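PDB 2REM: disulfide oxidoreductase from Xylella fastidiosa, which probably exchanges thiols and disulfides in the periplasm, introducing disulfide bonds into folding proteins as a thioredoxin-fold oxidoreductase of the DsbA subfamily. Local coordinates for residues Asp10-Pro15 against Met166-Asp171; Ala75-Ala80 against Ala130-Pro135; Ala81-Val86 against Pro135-Arg140. All coordinates share one frame; numbering follows the deposited sequence.

Contact 1. Residues Asp10-Pro15 against Met166-Asp171; sequences DYVEIP and MVTGHD
M166 and V12 face each other as a hydrogen-bonded antiparallel pair, joining edge strand 11-13 to strand 165-167 in the mixed sheet of the thioredoxin fold. Two bonds close the pair: V12 N reaches M166 O at 2.8 Å, and M166 N returns to V12 O at 2.8 Å. The neighbouring pair, Y11 with V167, is non-hydrogen-bonded, and its CA atoms lie 4.1 Å apart.

M166 has the largest surface buried here. Its side chain runs beside that of V12, both pointing the same way, and it bends only at chi3 (57°), which turns the methyl CE onto V12 CG2. At 3.5 Å the two methyls are pressed closer than carbon atoms normally pack. On the same residue, CB receives I14 CD1 at 3.9 Å, the isoleucine crossing the methionine at about a right angle; V151 of helix 135-151 also touches both I14 and M166. V167 and Y11 project from the other face, where V167 packs on I178 and L182 of helix 172-190, while Y11 OH is hydrogen-bonded to R185.

Past the paired strands, T168 N continues the ladder by donating to D10 O at 2.8 Å. The bond is straight at the hydrogen (171°), although the donor stands 49° out of the carbonyl plane. T168 OG1 lies near the D10-Y11 peptide without a hydrogen bond to it; its polar partner is E9 O. The T168 methyl, CG2, meets V12 CG2 at 4.3 Å.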
ATOM      1  N   ASP A  10     -13.833 -15.006  -2.094  1.00 15.81           N
ATOM      2  CA  ASP A  10     -13.748 -13.557  -2.155  1.00 14.97           C
ATOM      3  C   ASP A  10     -12.696 -12.979  -1.224  1.00 13.68           C
ATOM      4  O   ASP A  10     -12.257 -11.854  -1.402  1.00 13.33           O
ATOM      5  CB  ASP A  10     -15.122 -12.972  -1.862  1.00 14.59           C
ATOM      6  CG  ASP A  10     -16.170 -13.512  -2.802  1.00 16.24           C
ATOM      7  OD1 ASP A  10     -16.066 -13.234  -4.008  1.00 19.10           O
ATOM      8  OD2 ASP A  10     -17.066 -14.250  -2.354  1.00 16.42           O
ATOM      9  N   TYR A  11     -12.322 -13.745  -0.208  1.00 13.26           N
ATOM     10  CA  TYR A  11     -11.271 -13.318   0.692  1.00 12.94           C
ATOM     11  C   TYR A  11     -10.752 -14.583   1.361  1.00 13.04           C
ATOM     12  O   TYR A  11     -11.419 -15.608   1.343  1.00 13.16           O
ATOM     13  CB  TYR A  11     -11.780 -12.295   1.747  1.00 11.96           C
ATOM     14  CG  TYR A  11     -12.804 -12.891   2.706  1.00 14.01           C
ATOM     15  CD1 TYR A  11     -12.395 -13.508   3.909  1.00 13.43           C
ATOM     16  CD2 TYR A  11     -14.172 -12.870   2.407  1.00 13.60           C
ATOM     17  CE1 TYR A  11     -13.338 -14.072   4.780  1.00 13.19           C
ATOM     18  CE2 TYR A  11     -15.109 -13.431   3.277  1.00 14.69           C
ATOM     19  CZ  TYR A  11     -14.679 -14.031   4.455  1.00 14.52           C
ATOM     20  OH  TYR A  11     -15.592 -14.600   5.317  1.00 15.81           O
ATOM     21  N   VAL A  12      -9.562 -14.499   1.957  1.00 12.34           N
ATOM     22  CA  VAL A  12      -9.068 -15.592   2.770  1.00 13.36           C
ATOM     23  C   VAL A  12      -8.678 -15.024   4.130  1.00 13.84           C
ATOM     24  O   VAL A  12      -8.468 -13.822   4.288  1.00 12.63           O
ATOM     25  CB  VAL A  12      -7.878 -16.337   2.100  1.00 14.35           C
ATOM     26  CG1 VAL A  12      -8.333 -17.134   0.848  1.00 14.02           C
ATOM     27  CG2 VAL A  12      -6.777 -15.343   1.730  1.00 13.17           C
ATOM     28  N   GLU A  13      -8.590 -15.900   5.109  1.00 15.01           N
ATOM     29  CA  GLU A  13      -8.239 -15.493   6.434  1.00 16.25           C
ATOM     30  C   GLU A  13      -6.773 -15.781   6.633  1.00 15.95           C
ATOM     31  O   GLU A  13      -6.297 -16.882   6.353  1.00 15.70           O
ATOM     32  CB  GLU A  13      -9.073 -16.225   7.501  1.00 17.43           C
ATOM     33  CG  GLU A  13      -8.866 -15.533   8.879  1.00 20.97           C
ATOM     34  CD  GLU A  13      -9.739 -16.070   9.998  1.00 22.77           C
ATOM     35  OE1 GLU A  13      -9.423 -15.737  11.172  1.00 27.45           O
ATOM     36  OE2 GLU A  13     -10.719 -16.795   9.703  1.00 27.86           O
ATOM     37  N   ILE A  14      -6.080 -14.773   7.146  1.00 15.64           N
ATOM     38  CA  ILE A  14      -4.663 -14.859   7.459  1.00 15.13           C
ATOM     39  C   ILE A  14      -4.498 -15.476   8.851  1.00 17.32           C
ATOM     40  O   ILE A  14      -4.954 -14.895   9.837  1.00 17.48           O
ATOM     41  CB  ILE A  14      -4.048 -13.448   7.405  1.00 13.84           C
ATOM     42  CG1 ILE A  14      -4.194 -12.882   5.994  1.00 13.90           C
ATOM     43  CG2 ILE A  14      -2.593 -13.446   7.920  1.00 11.55           C
ATOM     44  CD1 ILE A  14      -4.253 -11.349   5.948  1.00 12.35           C
ATOM     45  N   PRO A  15      -3.849 -16.658   8.930  1.00 18.86           N
ATOM     46  CA  PRO A  15      -3.689 -17.341  10.204  1.00 21.15           C
ATOM     47  C   PRO A  15      -2.847 -16.471  11.116  1.00 21.80           C
ATOM     48  O   PRO A  15      -1.843 -15.911  10.672  1.00 21.37           O
ATOM     49  CB  PRO A  15      -2.937 -18.627   9.842  1.00 22.48           C
ATOM     50  CG  PRO A  15      -2.312 -18.366   8.534  1.00 22.22           C
ATOM     51  CD  PRO A  15      -3.212 -17.391   7.827  1.00 18.89           C
ATOM     52  N   MET A 166      -7.782 -11.114   3.799  1.00 13.05           N
ATOM     53  CA  MET A 166      -7.139 -10.656   2.597  1.00 13.23           C
ATOM     54  C   MET A 166      -8.116 -10.857   1.459  1.00 12.78           C
ATOM     55  O   MET A 166      -8.543 -11.988   1.169  1.00 13.12           O
ATOM     56  CB  MET A 166      -5.831 -11.417   2.370  1.00 12.28           C
ATOM     57  CG  MET A 166      -5.147 -11.069   1.059  1.00 13.77           C
ATOM     58  SD  MET A 166      -3.520 -11.866   0.930  1.00 16.58           S
ATOM     59  CE  MET A 166      -3.843 -13.616   1.111  1.00 17.70           C
ATOM     60  N   VAL A 167      -8.464  -9.747   0.829  1.00 12.53           N
ATOM     61  CA  VAL A 167      -9.441  -9.759  -0.259  1.00 12.73           C
ATOM     62  C   VAL A 167      -8.831 -10.473  -1.462  1.00 13.53           C
ATOM     63  O   VAL A 167      -7.647 -10.300  -1.771  1.00 13.26           O
ATOM     64  CB  VAL A 167      -9.873  -8.327  -0.628  1.00 11.77           C
ATOM     65  CG1 VAL A 167     -10.863  -8.328  -1.785  1.00 12.55           C
ATOM     66  CG2 VAL A 167     -10.518  -7.642   0.593  1.00 12.25           C
ATOM     67  N   THR A 168      -9.648 -11.278  -2.139  1.00 14.35           N
ATOM     68  CA  THR A 168      -9.232 -11.935  -3.362  1.00 15.43           C
ATOM     69  C   THR A 168     -10.333 -11.646  -4.373  1.00 16.98           C
ATOM     70  O   THR A 168     -11.146 -12.514  -4.718  1.00 17.09           O
ATOM     71  CB  THR A 168      -9.034 -13.439  -3.132  1.00 16.96           C
ATOM     72  OG1 THR A 168     -10.273 -14.011  -2.711  1.00 16.06           O
ATOM     73  CG2 THR A 168      -7.982 -13.688  -2.044  1.00 14.53           C
ATOM     74  N   GLY A 169     -10.383 -10.390  -4.801  1.00 16.58           N
ATOM     75  CA  GLY A 169     -11.416  -9.928  -5.715  1.00 19.07           C
ATOM     76  C   GLY A 169     -11.066 -10.153  -7.179  1.00 20.86           C
ATOM     77  O   GLY A 169      -9.895 -10.322  -7.536  1.00 20.65           O
ATOM     78  N   HIS A 170     -12.091 -10.109  -8.021  1.00 22.51           N
ATOM     79  CA  HIS A 170     -11.989 -10.426  -9.445  1.00 24.92           C
ATOM     80  C   HIS A 170     -11.625  -9.176 -10.248  1.00 24.74           C
ATOM     81  O   HIS A 170     -11.089  -9.269 -11.357  1.00 25.79           O
ATOM     82  CB  HIS A 170     -13.341 -11.019  -9.895  1.00 27.18           C
ATOM     83  CG  HIS A 170     -13.449 -11.307 -11.364  1.00 32.13           C
ATOM     84  ND1 HIS A 170     -13.846 -10.355 -12.284  1.00 35.98           N
ATOM     85  CD2 HIS A 170     -13.277 -12.457 -12.064  1.00 36.05           C
ATOM     86  CE1 HIS A 170     -13.882 -10.899 -13.489  1.00 38.90           C
ATOM     87  NE2 HIS A 170     -13.549 -12.174 -13.384  1.00 38.81           N
ATOM     88  N   ASP A 171     -11.948  -8.013  -9.685  1.00 22.59           N
ATOM     89  CA  ASP A 171     -11.749  -6.727 -10.331  1.00 22.53           C
ATOM     90  C   ASP A 171     -11.766  -5.663  -9.252  1.00 20.70           C
ATOM     91  O   ASP A 171     -12.080  -5.961  -8.089  1.00 18.91           O
ATOM     92  CB  ASP A 171     -12.784  -6.449 -11.447  1.00 23.83           C
ATOM     93  CG  ASP A 171     -14.233  -6.563 -10.977  1.00 26.47           C
ATOM     94  OD1 ASP A 171     -14.981  -7.353 -11.578  1.00 30.22           O
ATOM     95  OD2 ASP A 171     -14.646  -5.858 -10.040  1.00 24.79           O
TER

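Contact 2. Residues Ala75-Ala80 against Ala130-Pro135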
ATOM      1  N   ALA A  75       9.495   0.288  -3.104  1.00  9.93           N
ATOM      2  CA  ALA A  75       8.963   0.221  -1.751  1.00 10.08           C
ATOM      3  C   ALA A  75       9.697   1.254  -0.909  1.00 10.15           C
ATOM      4  O   ALA A  75       9.108   1.976  -0.119  1.00  9.96           O
ATOM      5  CB  ALA A  75       9.182  -1.155  -1.154  1.00  9.98           C
ATOM      6  N   ARG A  76      11.019   1.266  -1.041  1.00 10.98           N
ATOM      7  CA  ARG A  76      11.835   2.179  -0.288  1.00 12.14           C
ATOM      8  C   ARG A  76      11.557   3.639  -0.692  1.00 11.60           C
ATOM      9  O   ARG A  76      11.530   4.523   0.169  1.00 13.19           O
ATOM     10  CB  ARG A  76      13.313   1.775  -0.442  1.00 13.09           C
ATOM     11  CG  ARG A  76      14.162   2.108   0.733  1.00 16.34           C
ATOM     12  CD  ARG A  76      15.572   1.535   0.542  1.00 16.07           C
ATOM     13  NE  ARG A  76      15.631   0.095   0.760  1.00 15.98           N
ATOM     14  CZ  ARG A  76      15.709  -0.511   1.942  1.00 18.54           C
ATOM     15  NH1 ARG A  76      15.783  -1.841   1.966  1.00 16.39           N
ATOM     16  NH2 ARG A  76      15.727   0.195   3.098  1.00 19.29           N
ATOM     17  N   ALA A  77      11.336   3.874  -1.988  1.00 11.29           N
ATOM     18  CA  ALA A  77      10.933   5.180  -2.492  1.00 11.00           C
ATOM     19  C   ALA A  77       9.665   5.649  -1.774  1.00 10.44           C
ATOM     20  O   ALA A  77       9.614   6.745  -1.262  1.00  9.60           O
ATOM     21  CB  ALA A  77      10.679   5.139  -3.983  1.00 10.35           C
ATOM     22  N   TYR A  78       8.636   4.812  -1.787  1.00 10.32           N
ATOM     23  CA  TYR A  78       7.400   5.161  -1.103  1.00 10.32           C
ATOM     24  C   TYR A  78       7.645   5.534   0.348  1.00  9.46           C
ATOM     25  O   TYR A  78       7.161   6.550   0.824  1.00 10.11           O
ATOM     26  CB  TYR A  78       6.376   4.014  -1.162  1.00 10.25           C
ATOM     27  CG  TYR A  78       5.178   4.380  -0.319  1.00 12.03           C
ATOM     28  CD1 TYR A  78       4.238   5.306  -0.791  1.00 10.47           C
ATOM     29  CD2 TYR A  78       5.012   3.830   0.968  1.00 12.66           C
ATOM     30  CE1 TYR A  78       3.152   5.694   0.007  1.00 13.59           C
ATOM     31  CE2 TYR A  78       3.928   4.195   1.771  1.00 11.47           C
ATOM     32  CZ  TYR A  78       3.012   5.123   1.280  1.00 14.08           C
ATOM     33  OH  TYR A  78       1.946   5.482   2.053  1.00 15.73           O
ATOM     34  N   LEU A  79       8.360   4.671   1.064  1.00  9.90           N
ATOM     35  CA  LEU A  79       8.598   4.899   2.480  1.00  9.81           C
ATOM     36  C   LEU A  79       9.380   6.178   2.730  1.00  9.82           C
ATOM     37  O   LEU A  79       9.045   6.911   3.626  1.00 10.26           O
ATOM     38  CB  LEU A  79       9.297   3.693   3.134  1.00 10.19           C
ATOM     39  CG  LEU A  79       8.417   2.425   3.035  1.00  9.82           C
ATOM     40  CD1 LEU A  79       9.244   1.219   3.370  1.00 12.65           C
ATOM     41  CD2 LEU A  79       7.193   2.493   3.939  1.00 10.64           C
ATOM     42  N   ALA A  80      10.438   6.413   1.956  1.00  9.35           N
ATOM     43  CA  ALA A  80      11.206   7.656   2.087  1.00  9.41           C
ATOM     44  C   ALA A  80      10.281   8.859   1.827  1.00  9.31           C
ATOM     45  O   ALA A  80      10.288   9.821   2.572  1.00  9.49           O
ATOM     46  CB  ALA A  80      12.392   7.672   1.116  1.00 10.90           C
ATOM     47  N   ALA A 130      19.633  10.502   2.034  1.00 14.38           N
ATOM     48  CA  ALA A 130      19.789  10.176   3.440  1.00 14.81           C
ATOM     49  C   ALA A 130      18.571   9.437   3.955  1.00 14.02           C
ATOM     50  O   ALA A 130      18.694   8.571   4.788  1.00 14.61           O
ATOM     51  CB  ALA A 130      20.046  11.424   4.275  1.00 15.03           C
ATOM     52  N   THR A 131      17.389   9.788   3.457  1.00 13.36           N
ATOM     53  CA  THR A 131      16.185   9.192   3.977  1.00 12.85           C
ATOM     54  C   THR A 131      16.050   7.793   3.402  1.00 12.25           C
ATOM     55  O   THR A 131      15.796   6.839   4.133  1.00 12.25           O
ATOM     56  CB  THR A 131      14.945  10.050   3.654  1.00 12.82           C
ATOM     57  OG1 THR A 131      15.134  11.360   4.199  1.00 13.01           O
ATOM     58  CG2 THR A 131      13.695   9.434   4.307  1.00 12.17           C
ATOM     59  N   PHE A 132      16.227   7.704   2.083  1.00 11.07           N
ATOM     60  CA  PHE A 132      16.156   6.456   1.351  1.00 10.74           C
ATOM     61  C   PHE A 132      17.131   5.428   1.947  1.00 10.72           C
ATOM     62  O   PHE A 132      16.793   4.275   2.058  1.00 10.71           O
ATOM     63  CB  PHE A 132      16.554   6.736  -0.098  1.00 10.71           C
ATOM     64  CG  PHE A 132      16.315   5.599  -1.036  1.00 12.13           C
ATOM     65  CD1 PHE A 132      15.049   5.391  -1.575  1.00 11.80           C
ATOM     66  CD2 PHE A 132      17.377   4.778  -1.436  1.00 13.31           C
ATOM     67  CE1 PHE A 132      14.821   4.366  -2.471  1.00 10.05           C
ATOM     68  CE2 PHE A 132      17.162   3.729  -2.339  1.00 14.87           C
ATOM     69  CZ  PHE A 132      15.870   3.522  -2.851  1.00 11.40           C
ATOM     70  N   ASN A 133      18.336   5.873   2.295  1.00 11.78           N
ATOM     71  CA  ASN A 133      19.343   4.983   2.875  1.00 13.59           C
ATOM     72  C   ASN A 133      19.279   4.920   4.372  1.00 14.21           C
ATOM     73  O   ASN A 133      20.145   4.313   4.980  1.00 15.96           O
ATOM     74  CB  ASN A 133      20.762   5.399   2.467  1.00 13.88           C
ATOM     75  CG  ASN A 133      20.966   5.290   0.983  1.00 16.94           C
ATOM     76  OD1 ASN A 133      20.166   4.666   0.297  1.00 17.09           O
ATOM     77  ND2 ASN A 133      21.979   5.957   0.468  1.00 20.27           N
ATOM     78  N   GLY A 134      18.271   5.541   4.978  1.00 13.50           N
ATOM     79  CA  GLY A 134      18.348   5.742   6.425  1.00 14.24           C
ATOM     80  C   GLY A 134      17.604   4.736   7.265  1.00 14.53           C
ATOM     81  O   GLY A 134      16.861   3.908   6.743  1.00 13.48           O
ATOM     82  N   PRO A 135      17.827   4.785   8.587  1.00 16.50           N
ATOM     83  CA  PRO A 135      17.245   3.838   9.530  1.00 17.15           C
ATOM     84  C   PRO A 135      15.719   3.848   9.633  1.00 16.81           C
ATOM     85  O   PRO A 135      15.124   2.781   9.823  1.00 17.08           O
ATOM     86  CB  PRO A 135      17.911   4.210  10.866  1.00 19.18           C
ATOM     87  CG  PRO A 135      18.334   5.577  10.710  1.00 18.94           C
ATOM     88  CD  PRO A 135      18.724   5.741   9.264  1.00 18.01           C
TER
HETATM   89  O   HOH W   1      16.930   2.653   4.336  1.00 12.60           O
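R76 brings CD over the ring of F132, the two side chains crossing at about a right angle. CD sits 4.0 Å from the ring centroid and only 12° off the normal, a CH-pi contact over the centre of one face, while R76 CB lies near the rim, 3.6 Å from F132 CE1. The chain bends at chi3 (-76°), and the guanidinium plane ends 74° from the ring plane, with F132 O near the guanidinium edge. Water 1 donates to F132 O and to G134 O, and accepts a weak bond from R76 NH2; the salt-bridge partner of that nitrogen is E138 in helix 135-151. At A77 the approach changes from face to edge: its backbone N is 3.6 Å from F132 CE1. The ring is thereby wedged against helix 71-83 in the helical domain that DsbA proteins carry as an insertion in the thioredoxin fold, and L114 of helix 111-119 touches both A77 and F132. One turn beyond R76, A80 points its methyl at the end of helix 125-132, where CB meets T131 CG2 at 3.9 Å and, at the ring edge, F132 CD1 at 4.4 Å.

Contact 3. Residues Ala81-Val86 against Pro135-Arg140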
ATOM      1  N   ALA A  81       9.467   8.770   0.778  1.00  9.00           N
ATOM      2  CA  ALA A  81       8.510   9.840   0.459  1.00  9.99           C
ATOM      3  C   ALA A  81       7.580  10.078   1.626  1.00  9.89           C
ATOM      4  O   ALA A  81       7.275  11.212   1.973  1.00 10.22           O
ATOM      5  CB  ALA A  81       7.699   9.467  -0.760  1.00  9.86           C
ATOM      6  N   ASP A  82       7.117   8.990   2.223  1.00 10.76           N
ATOM      7  CA  ASP A  82       6.194   9.090   3.347  1.00 12.06           C
ATOM      8  C   ASP A  82       6.842   9.703   4.566  1.00 12.69           C
ATOM      9  O   ASP A  82       6.265  10.583   5.191  1.00 13.57           O
ATOM     10  CB  ASP A  82       5.565   7.734   3.697  1.00 11.90           C
ATOM     11  CG  ASP A  82       4.329   7.887   4.560  1.00 15.33           C
ATOM     12  OD1 ASP A  82       3.601   8.886   4.397  1.00 18.80           O
ATOM     13  OD2 ASP A  82       4.071   7.023   5.392  1.00 16.82           O
ATOM     14  N   VAL A  83       8.033   9.231   4.902  1.00 12.37           N
ATOM     15  CA  VAL A  83       8.831   9.839   5.967  1.00 12.83           C
ATOM     16  C   VAL A  83       8.999  11.327   5.722  1.00 13.50           C
ATOM     17  O   VAL A  83       8.935  12.117   6.650  1.00 14.50           O
ATOM     18  CB  VAL A  83      10.231   9.161   6.095  1.00 12.31           C
ATOM     19  CG1 VAL A  83      11.214  10.044   6.898  1.00 13.10           C
ATOM     20  CG2 VAL A  83      10.102   7.752   6.724  1.00 13.47           C
ATOM     21  N   LEU A  84       9.180  11.695   4.463  1.00 13.54           N
ATOM     22  CA  LEU A  84       9.441  13.086   4.089  1.00 14.33           C
ATOM     23  C   LEU A  84       8.150  13.908   3.909  1.00 15.13           C
ATOM     24  O   LEU A  84       8.206  15.095   3.704  1.00 15.63           O
ATOM     25  CB  LEU A  84      10.323  13.130   2.826  1.00 14.02           C
ATOM     26  CG  LEU A  84      11.746  12.579   3.017  1.00 14.95           C
ATOM     27  CD1 LEU A  84      12.502  12.339   1.728  1.00 16.47           C
ATOM     28  CD2 LEU A  84      12.552  13.440   3.995  1.00 19.81           C
ATOM     29  N   GLY A  85       6.999  13.254   4.031  1.00 15.17           N
ATOM     30  CA  GLY A  85       5.704  13.917   3.957  1.00 15.85           C
ATOM     31  C   GLY A  85       5.287  14.295   2.547  1.00 14.92           C
ATOM     32  O   GLY A  85       4.497  15.215   2.355  1.00 16.13           O
ATOM     33  N   VAL A  86       5.830  13.609   1.556  1.00 13.34           N
ATOM     34  CA  VAL A  86       5.511  13.911   0.167  1.00 13.58           C
ATOM     35  C   VAL A  86       4.930  12.708  -0.581  1.00 13.23           C
ATOM     36  O   VAL A  86       4.748  12.757  -1.795  1.00 13.81           O
ATOM     37  CB  VAL A  86       6.731  14.502  -0.620  1.00 13.16           C
ATOM     38  CG1 VAL A  86       7.230  15.811   0.025  1.00 13.27           C
ATOM     39  CG2 VAL A  86       7.849  13.466  -0.776  1.00 12.72           C
ATOM     40  N   PRO A 135      17.827   4.785   8.587  1.00 16.50           N
ATOM     41  CA  PRO A 135      17.245   3.838   9.530  1.00 17.15           C
ATOM     42  C   PRO A 135      15.719   3.848   9.633  1.00 16.81           C
ATOM     43  O   PRO A 135      15.124   2.781   9.823  1.00 17.08           O
ATOM     44  CB  PRO A 135      17.911   4.210  10.866  1.00 19.18           C
ATOM     45  CG  PRO A 135      18.334   5.577  10.710  1.00 18.94           C
ATOM     46  CD  PRO A 135      18.724   5.741   9.264  1.00 18.01           C
ATOM     47  N   GLU A 136      15.075   5.011   9.488  1.00 16.48           N
ATOM     48  CA  GLU A 136      13.613   5.045   9.614  1.00 16.35           C
ATOM     49  C   GLU A 136      12.991   4.288   8.462  1.00 14.98           C
ATOM     50  O   GLU A 136      12.097   3.463   8.647  1.00 14.32           O
ATOM     51  CB  GLU A 136      13.058   6.476   9.671  1.00 17.57           C
ATOM     52  CG  GLU A 136      11.524   6.533   9.873  1.00 18.69           C
ATOM     53  CD  GLU A 136      11.027   5.691  11.053  1.00 23.14           C
ATOM     54  OE1 GLU A 136      11.766   5.527  12.055  1.00 24.85           O
ATOM     55  OE2 GLU A 136       9.883   5.199  10.976  1.00 24.06           O
ATOM     56  N   VAL A 137      13.485   4.564   7.265  1.00 12.69           N
ATOM     57  CA  VAL A 137      13.014   3.863   6.084  1.00 11.43           C
ATOM     58  C   VAL A 137      13.293   2.361   6.148  1.00 11.40           C
ATOM     59  O   VAL A 137      12.425   1.552   5.809  1.00 11.28           O
ATOM     60  CB  VAL A 137      13.583   4.510   4.814  1.00 10.46           C
ATOM     61  CG1 VAL A 137      13.475   3.548   3.608  1.00 10.40           C
ATOM     62  CG2 VAL A 137      12.823   5.801   4.568  1.00 10.39           C
ATOM     63  N   GLU A 138      14.488   1.993   6.602  1.00 12.18           N
ATOM     64  CA  GLU A 138      14.847   0.582   6.690  1.00 13.57           C
ATOM     65  C   GLU A 138      13.904  -0.115   7.679  1.00 13.59           C
ATOM     66  O   GLU A 138      13.394  -1.210   7.402  1.00 12.63           O
ATOM     67  CB  GLU A 138      16.306   0.431   7.116  1.00 14.55           C
ATOM     68  CG  GLU A 138      16.729  -0.980   7.457  1.00 15.50           C
ATOM     69  CD  GLU A 138      16.789  -1.934   6.249  1.00 17.84           C
ATOM     70  OE1 GLU A 138      16.740  -1.453   5.094  1.00 18.08           O
ATOM     71  OE2 GLU A 138      16.906  -3.174   6.477  1.00 18.83           O
ATOM     72  N   LYS A 139      13.657   0.541   8.816  1.00 14.04           N
ATOM     73  CA  LYS A 139      12.651   0.045   9.766  1.00 14.83           C
ATOM     74  C   LYS A 139      11.273  -0.196   9.134  1.00 12.98           C
ATOM     75  O   LYS A 139      10.699  -1.285   9.266  1.00 12.98           O
ATOM     76  CB  LYS A 139      12.548   0.967  10.979  1.00 15.32           C
ATOM     77  CG  LYS A 139      11.534   0.511  11.988  1.00 18.35           C
ATOM     78  CD  LYS A 139      11.422   1.510  13.105  1.00 23.04           C
ATOM     79  CE  LYS A 139      10.296   1.102  14.041  1.00 25.98           C
ATOM     80  NZ  LYS A 139      10.392   1.931  15.250  1.00 27.68           N
ATOM     81  N   ARG A 140      10.746   0.820   8.448  1.00 12.22           N
ATOM     82  CA  ARG A 140       9.461   0.724   7.762  1.00 11.55           C
ATOM     83  C   ARG A 140       9.497  -0.322   6.646  1.00 11.10           C
ATOM     84  O   ARG A 140       8.514  -1.047   6.413  1.00 10.13           O
ATOM     85  CB  ARG A 140       9.092   2.090   7.155  1.00 10.40           C
ATOM     86  CG  ARG A 140       8.919   3.128   8.234  1.00 14.47           C
ATOM     87  CD  ARG A 140       8.438   4.414   7.668  1.00 16.40           C
ATOM     88  NE  ARG A 140       8.310   5.382   8.733  1.00 19.85           N
ATOM     89  CZ  ARG A 140       7.492   6.422   8.720  1.00 19.02           C
ATOM     90  NH1 ARG A 140       6.702   6.637   7.688  1.00 16.54           N
ATOM     91  NH2 ARG A 140       7.477   7.237   9.764  1.00 22.62           N
TER
HETATM   92  O   HOH W   2       5.451   4.921   5.824  1.00 24.10           O
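R140 sets CG anti to its carbonyl carbon (chi1 -63°) and then runs extended to NE, while V83 holds CG2 anti to its own carbonyl carbon, beside the backbone N; the guanidinium and this methyl meet across the two helices. V83 CG2 lies over the centre of one guanidinium face, 3.5 Å from R140 CZ. This is an apolar cover on a charged plane, whose edge remains available to acceptors.

Two carboxylates use that edge. Within helix 135-151, one turn apart, R140 NE donates to E136 OE2 at 2.7 Å; the bond is nearly straight (175°), lies in the guanidinium plane and engages the anti lone pair of the oxygen. A weak second bond from NH2 goes to the same oxygen. From helix 71-83, D82 OD2 forms a longer salt bridge to R140 NH1 at 3.5 Å, with carboxylate and guanidinium planes 68° apart. Water 2 spans this wider gap, donating to D82 OD2 at 2.6 Å and accepting from R140 NH1 at 2.8 Å. An arginine between two acids makes a salt-bridge network, and its charge would be expected to favour the ionised form of both carboxylates.

The same V83 methyl also touches E136 CG at 3.7 Å and V137 CG2 at 4.0 Å. The contact thus joins the last turn of helix 71-83 to the start of helix 135-151, with T131 of helix 125-132 touching both V83 and V137, and L79 packing on R140.

How the contacts relate
Contact 1 stands apart from the other two: it lies on the opposite side of the chain's centre, its nearest atoms about 17 Å from contact 2 and about 16 Å from contact 3. It is buried and built from backbone bonding in the sheet with apolar packing round M166. Contacts 2 and 3 both use helix 71-83, against the successive helices 125-132 and 135-151, and share P135; their centres are about 5 Å apart. Contact 2 is also buried but rests on ring and methyl packing, whereas surface contact 3 combines a methyl laid on a guanidinium with a salt-bridge network and a water. Besides the R76-E138 salt bridge, R76 CG packing on V137 CG1 ties the two helical contacts together.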